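Local coordinates for protein replicative DNA helicase (Nostoc punctiforme, PDB 4O1R) that carries an intein that probably excises itself by protein splicing, joining the flanking parts of the helicase through a new peptide bond, at residues K85-A97 against D105-S117. Sequence-based numbering, arbitrary orientation.
Sequences KRLDELTPKEHLA and DIYWDEIVSITYS. Unlike the reference sequence in segment 85-97: Ala97 (reference Cys). Unlike the reference sequence in segment 105-117: Ile106 (reference Val), Thr115 (reference Glu). With NA (sodium ion), chain B.
Leu96 and Asp109 form a hydrogen-bonded pair of an antiparallel beta hairpin, strands 95-99 and 106-126, in the all-beta intein (HINT) fold, and the hairpin illustrates how one branched side chain can join a strand pair to the loop leading into it. Leu96 N gives a bond of 2.8 Å to Asp109 O, and Asp109 N returns one to Leu96 O. Ahead of the strand, the type II turn Thr91-Glu94 is tied to the long strand by Lys93 N to Ile111 O and Ile111 N to Glu94 O, the latter nearly straight at 167°.

Ile111 can be followed atom by atom into this corner. Its CB lies 3.4 Å from Glu94 O; CG1, anti to the carbonyl carbon (chi1 -63°), runs on past that oxygen toward Leu96; and CD1 meets both Leu96 CG and Leu90 CD1, 3.8 Å from each. Beyond it, Ile114 CD1 packs on Leu90 CB and Ile114 CG2 on Leu87 CD2, while Leu62 and Phe60 of strand 57-64 touch Leu90 and Leu87 respectively.

The carboxylate of Glu94 turns from the hairpin: OE1 accepts from Thr91 N and Thr91 OG1, and OE2 takes Lys85 NZ at 2.8 Å on its syn lone pair. With an alanine here, the Lys85 ammonium would probably lose its mate and Thr91 would be less firmly placed to bind sodium through OG1, beside Pro92 O and two waters.

On the other sheet face, Glu110 CB sits over the His95 ring, 4.1 Å from its centroid, and Ala97 CB rests on the six-membered ring of Trp108, 3.7 Å from CZ3.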
loop_
_atom_site.group_PDB
_atom_site.type_symbol
_atom_site.label_atom_id
_atom_site.label_comp_id
_atom_site.label_asym_id
_atom_site.label_seq_id
_atom_site.Cartn_x
_atom_site.Cartn_y
_atom_site.Cartn_z
ATOM N N LYS A 85 -10.143 -5.215 -3.296
ATOM C CA LYS A 85 -10.530 -4.882 -4.674
ATOM C C LYS A 85 -9.368 -4.239 -5.412
ATOM O O LYS A 85 -8.607 -3.444 -4.836
ATOM C CB LYS A 85 -11.697 -3.886 -4.687
ATOM C CG LYS A 85 -12.996 -4.402 -4.087
ATOM C CD LYS A 85 -14.153 -3.571 -4.568
ATOM C CE LYS A 85 -15.445 -4.075 -4.000
ATOM N NZ LYS A 85 -16.540 -3.141 -4.367
ATOM N N ARG A 86 -9.231 -4.594 -6.684
ATOM C CA ARG A 86 -8.287 -3.917 -7.570
ATOM C C ARG A 86 -8.595 -2.433 -7.656
ATOM O O ARG A 86 -9.770 -2.028 -7.662
ATOM C CB ARG A 86 -8.411 -4.490 -8.975
ATOM C CG ARG A 86 -8.021 -5.953 -9.114
ATOM C CD ARG A 86 -8.495 -6.505 -10.450
ATOM N NE ARG A 86 -7.930 -5.744 -11.573
ATOM C CZ ARG A 86 -7.030 -6.207 -12.435
ATOM N NH1 ARG A 86 -6.536 -7.434 -12.308
ATOM N NH2 ARG A 86 -6.608 -5.407 -13.414
ATOM N N LEU A 87 -7.548 -1.622 -7.761
ATOM C CA LEU A 87 -7.719 -0.194 -7.977
ATOM C C LEU A 87 -8.669 0.078 -9.153
ATOM O O LEU A 87 -9.548 0.956 -9.065
ATOM C CB LEU A 87 -6.350 0.485 -8.191
ATOM C CG LEU A 87 -6.395 1.996 -8.484
ATOM C CD1 LEU A 87 -5.123 2.680 -7.985
ATOM C CD2 LEU A 87 -6.605 2.273 -9.977
ATOM N N ASP A 88 -8.516 -0.689 -10.235
ATOM C CA ASP A 88 -9.337 -0.452 -11.414
ATOM C C ASP A 88 -10.753 -1.029 -11.310
ATOM O O ASP A 88 -11.508 -0.987 -12.287
ATOM C CB ASP A 88 -8.600 -0.867 -12.702
ATOM C CG ASP A 88 -8.304 -2.347 -12.782
ATOM O OD1 ASP A 88 -8.929 -3.156 -12.066
ATOM O OD2 ASP A 88 -7.420 -2.710 -13.595
ATOM N N GLU A 89 -11.115 -1.499 -10.105
ATOM C CA GLU A 89 -12.504 -1.854 -9.791
ATOM C C GLU A 89 -13.126 -0.950 -8.722
ATOM O O GLU A 89 -14.283 -1.127 -8.362
ATOM C CB GLU A 89 -12.597 -3.325 -9.372
ATOM C CG GLU A 89 -12.244 -4.297 -10.524
ATOM C CD GLU A 89 -13.266 -4.312 -11.686
ATOM O OE1 GLU A 89 -14.462 -4.023 -11.469
ATOM O OE2 GLU A 89 -12.871 -4.616 -12.836
ATOM N N LEU A 90 -12.372 0.035 -8.242
ATOM C CA LEU A 90 -12.881 0.952 -7.226
ATOM C C LEU A 90 -13.693 2.065 -7.859
ATOM O O LEU A 90 -13.446 2.470 -9.001
ATOM C CB LEU A 90 -11.723 1.550 -6.429
ATOM C CG LEU A 90 -10.921 0.556 -5.586
ATOM C CD1 LEU A 90 -9.684 1.226 -5.029
ATOM C CD2 LEU A 90 -11.778 0.021 -4.448
ATOM N N THR A 91 -14.653 2.574 -7.102
ATOM C CA THR A 91 -15.572 3.591 -7.614
ATOM C C THR A 91 -15.447 4.882 -6.804
ATOM O O THR A 91 -14.936 4.888 -5.675
ATOM C CB THR A 91 -17.040 3.091 -7.582
ATOM O OG1 THR A 91 -17.453 2.921 -6.219
ATOM C CG2 THR A 91 -17.218 1.762 -8.364
ATOM N N PRO A 92 -15.930 6.002 -7.377
ATOM C CA PRO A 92 -15.923 7.248 -6.611
ATOM C C PRO A 92 -16.708 7.058 -5.312
ATOM O O PRO A 92 -17.735 6.375 -5.318
ATOM C CB PRO A 92 -16.638 8.234 -7.541
ATOM C CG PRO A 92 -16.384 7.668 -8.926
ATOM C CD PRO A 92 -16.491 6.176 -8.730
ATOM N N LYS A 93 -16.213 7.642 -4.221
ATOM C CA LYS A 93 -16.852 7.585 -2.889
ATOM C C LYS A 93 -16.725 6.245 -2.184
ATOM O O LYS A 93 -17.140 6.121 -1.041
ATOM C CB LYS A 93 -18.322 8.022 -2.925
ATOM C CG LYS A 93 -18.471 9.445 -3.472
ATOM C CD LYS A 93 -19.878 9.948 -3.387
ATOM C CE LYS A 93 -20.733 9.183 -4.334
ATOM N NZ LYS A 93 -22.132 9.635 -4.287
ATOM N N GLU A 94 -16.137 5.252 -2.842
ATOM C CA GLU A 94 -15.890 3.984 -2.161
ATOM C C GLU A 94 -14.862 4.202 -1.044
ATOM O O GLU A 94 -13.966 5.035 -1.172
ATOM C CB GLU A 94 -15.425 2.936 -3.168
ATOM C CG GLU A 94 -15.460 1.520 -2.635
ATOM C CD GLU A 94 -15.621 0.502 -3.731
ATOM O OE1 GLU A 94 -15.644 0.870 -4.928
ATOM O OE2 GLU A 94 -15.771 -0.684 -3.391
ATOM N N HIS A 95 -14.989 3.458 0.055
ATOM C CA HIS A 95 -14.092 3.642 1.194
ATOM C C HIS A 95 -13.012 2.565 1.258
ATOM O O HIS A 95 -13.255 1.407 0.903
ATOM C CB HIS A 95 -14.900 3.634 2.493
ATOM C CG HIS A 95 -15.771 4.841 2.689
ATOM N ND1 HIS A 95 -16.837 5.158 1.870
ATOM C CD2 HIS A 95 -15.752 5.784 3.660
ATOM C CE1 HIS A 95 -17.422 6.260 2.319
ATOM N NE2 HIS A 95 -16.784 6.653 3.404
ATOM N N LEU A 96 -11.830 2.965 1.733
ATOM C CA LEU A 96 -10.678 2.072 1.883
ATOM C C LEU A 96 -10.165 2.104 3.310
ATOM O O LEU A 96 -10.272 3.130 3.997
ATOM C CB LEU A 96 -9.522 2.508 0.982
ATOM C CG LEU A 96 -9.767 2.624 -0.507
ATOM C CD1 LEU A 96 -8.452 3.034 -1.145
ATOM C CD2 LEU A 96 -10.254 1.284 -1.029
ATOM N N ALA A 97 -9.580 0.983 3.738
ATOM C CA ALA A 97 -8.974 0.896 5.060
ATOM C C ALA A 97 -7.626 1.585 5.092
ATOM O O ALA A 97 -6.745 1.305 4.262
ATOM C CB ALA A 97 -8.801 -0.556 5.462
ATOM N N ASP A 105 -5.428 0.982 15.218
ATOM C CA ASP A 105 -6.718 0.829 14.550
ATOM C C ASP A 105 -6.706 1.376 13.135
ATOM O O ASP A 105 -5.836 2.165 12.741
ATOM C CB ASP A 105 -7.839 1.540 15.312
ATOM C CG ASP A 105 -8.119 0.932 16.673
ATOM O OD1 ASP A 105 -7.435 -0.028 17.088
ATOM O OD2 ASP A 105 -9.047 1.434 17.331
ATOM N N ILE A 106 -7.710 0.953 12.383
ATOM C CA ILE A 106 -7.922 1.473 11.040
ATOM C C ILE A 106 -9.172 2.354 10.983
ATOM O O ILE A 106 -10.040 2.310 11.867
ATOM C CB ILE A 106 -7.952 0.345 9.949
ATOM C CG1 ILE A 106 -9.105 -0.638 10.168
ATOM C CG2 ILE A 106 -6.598 -0.371 9.864
ATOM C CD1 ILE A 106 -10.380 -0.268 9.448
ATOM N N TYR A 107 -9.238 3.177 9.944
ATOM C CA TYR A 107 -10.421 3.963 9.647
ATOM C C TYR A 107 -10.733 3.793 8.167
ATOM O O TYR A 107 -9.850 3.493 7.358
ATOM C CB TYR A 107 -10.301 5.419 10.112
ATOM C CG TYR A 107 -9.508 6.262 9.187
ATOM C CD1 TYR A 107 -10.137 7.083 8.264
ATOM C CD2 TYR A 107 -8.122 6.224 9.208
ATOM C CE1 TYR A 107 -9.411 7.836 7.399
ATOM C CE2 TYR A 107 -7.388 6.980 8.346
ATOM C CZ TYR A 107 -8.032 7.781 7.441
ATOM O OH TYR A 107 -7.290 8.539 6.569
ATOM N N TRP A 108 -11.997 3.984 7.815
ATOM C CA TRP A 108 -12.451 3.798 6.440
ATOM C C TRP A 108 -12.605 5.135 5.741
ATOM O O TRP A 108 -13.617 5.814 5.925
ATOM C CB TRP A 108 -13.790 3.064 6.451
ATOM C CG TRP A 108 -13.684 1.694 7.036
ATOM C CD1 TRP A 108 -13.992 1.324 8.313
ATOM C CD2 TRP A 108 -13.206 0.508 6.378
ATOM N NE1 TRP A 108 -13.754 -0.018 8.485
ATOM C CE2 TRP A 108 -13.274 -0.544 7.313
ATOM C CE3 TRP A 108 -12.753 0.227 5.079
ATOM C CZ2 TRP A 108 -12.885 -1.854 7.004
ATOM C CZ3 TRP A 108 -12.367 -1.083 4.777
ATOM C CH2 TRP A 108 -12.440 -2.105 5.734
ATOM N N ASP A 109 -11.612 5.509 4.943
ATOM C CA ASP A 109 -11.611 6.821 4.302
ATOM C C ASP A 109 -12.244 6.735 2.918
ATOM O O ASP A 109 -12.131 5.726 2.226
ATOM C CB ASP A 109 -10.183 7.368 4.204
ATOM C CG ASP A 109 -10.133 8.891 4.078
ATOM O OD1 ASP A 109 -11.178 9.571 4.165
ATOM O OD2 ASP A 109 -9.011 9.384 3.929
ATOM N N GLU A 110 -12.874 7.817 2.505
ATOM C CA GLU A 110 -13.529 7.897 1.211
ATOM C C GLU A 110 -12.536 8.234 0.096
ATOM O O GLU A 110 -11.712 9.148 0.245
ATOM C CB GLU A 110 -14.575 9.012 1.294
ATOM C CG GLU A 110 -15.433 9.125 0.064
ATOM C CD GLU A 110 -16.156 10.442 -0.038
ATOM O OE1 GLU A 110 -15.550 11.492 0.264
ATOM O OE2 GLU A 110 -17.310 10.426 -0.473
ATOM N N ILE A 111 -12.635 7.524 -1.028
ATOM C CA ILE A 111 -11.891 7.890 -2.238
ATOM C C ILE A 111 -12.534 9.112 -2.879
ATOM O O ILE A 111 -13.753 9.109 -3.145
ATOM C CB ILE A 111 -11.901 6.741 -3.257
ATOM C CG1 ILE A 111 -11.178 5.519 -2.688
ATOM C CG2 ILE A 111 -11.241 7.183 -4.582
ATOM C CD1 ILE A 111 -11.449 4.249 -3.456
ATOM N N VAL A 112 -11.730 10.153 -3.115
ATOM C CA VAL A 112 -12.226 11.361 -3.804
ATOM C C VAL A 112 -11.788 11.468 -5.262
ATOM O O VAL A 112 -12.425 12.170 -6.047
ATOM C CB VAL A 112 -11.911 12.681 -3.034
ATOM C CG1 VAL A 112 -12.581 12.679 -1.660
ATOM C CG2 VAL A 112 -10.424 12.898 -2.899
ATOM N N SER A 113 -10.725 10.759 -5.633
ATOM C CA SER A 113 -10.279 10.779 -7.019
ATOM C C SER A 113 -9.412 9.596 -7.362
ATOM O O SER A 113 -8.644 9.110 -6.527
ATOM C CB SER A 113 -9.561 12.095 -7.347
ATOM O OG SER A 113 -8.410 12.237 -6.576
ATOM N N ILE A 114 -9.567 9.129 -8.597
ATOM C CA ILE A 114 -8.637 8.172 -9.202
ATOM C C ILE A 114 -8.322 8.700 -10.591
ATOM O O ILE A 114 -9.242 8.980 -11.372
ATOM C CB ILE A 114 -9.200 6.733 -9.287
ATOM C CG1 ILE A 114 -9.599 6.222 -7.896
ATOM C CG2 ILE A 114 -8.157 5.808 -9.898
ATOM C CD1 ILE A 114 -10.309 4.877 -7.938
ATOM N N THR A 115 -7.030 8.828 -10.905
ATOM C CA THR A 115 -6.604 9.494 -12.132
ATOM C C THR A 115 -5.429 8.755 -12.738
ATOM O O THR A 115 -4.422 8.543 -12.065
ATOM C CB THR A 115 -6.137 10.950 -11.810
ATOM O OG1 THR A 115 -7.179 11.682 -11.142
ATOM C CG2 THR A 115 -5.700 11.689 -13.075
ATOM N N TYR A 116 -5.528 8.379 -14.008
ATOM C CA TYR A 116 -4.367 7.839 -14.702
ATOM C C TYR A 116 -3.231 8.859 -14.655
ATOM O O TYR A 116 -3.436 10.035 -14.957
ATOM C CB TYR A 116 -4.734 7.475 -16.143
ATOM C CG TYR A 116 -3.538 7.021 -16.928
ATOM C CD1 TYR A 116 -2.838 5.870 -16.566
ATOM C CD2 TYR A 116 -3.092 7.743 -18.019
ATOM C CE1 TYR A 116 -1.720 5.449 -17.288
ATOM C CE2 TYR A 116 -1.980 7.331 -18.743
ATOM C CZ TYR A 116 -1.301 6.187 -18.371
ATOM O OH TYR A 116 -0.189 5.775 -19.093
ATOM N N SER A 117 -2.030 8.413 -14.290
ATOM C CA SER A 117 -0.909 9.355 -14.165
ATOM C C SER A 117 0.385 8.886 -14.837
ATOM O O SER A 117 1.484 9.245 -14.413
ATOM C CB SER A 117 -0.680 9.728 -12.698
ATOM O OG SER A 117 -0.429 8.582 -11.932
HETATM NA NA NA B . -19.090 4.497 -5.424
HETATM O O HOH W 1 -19.086 2.954 -3.582
HETATM O O HOH W 2 -21.022 5.530 -4.494
#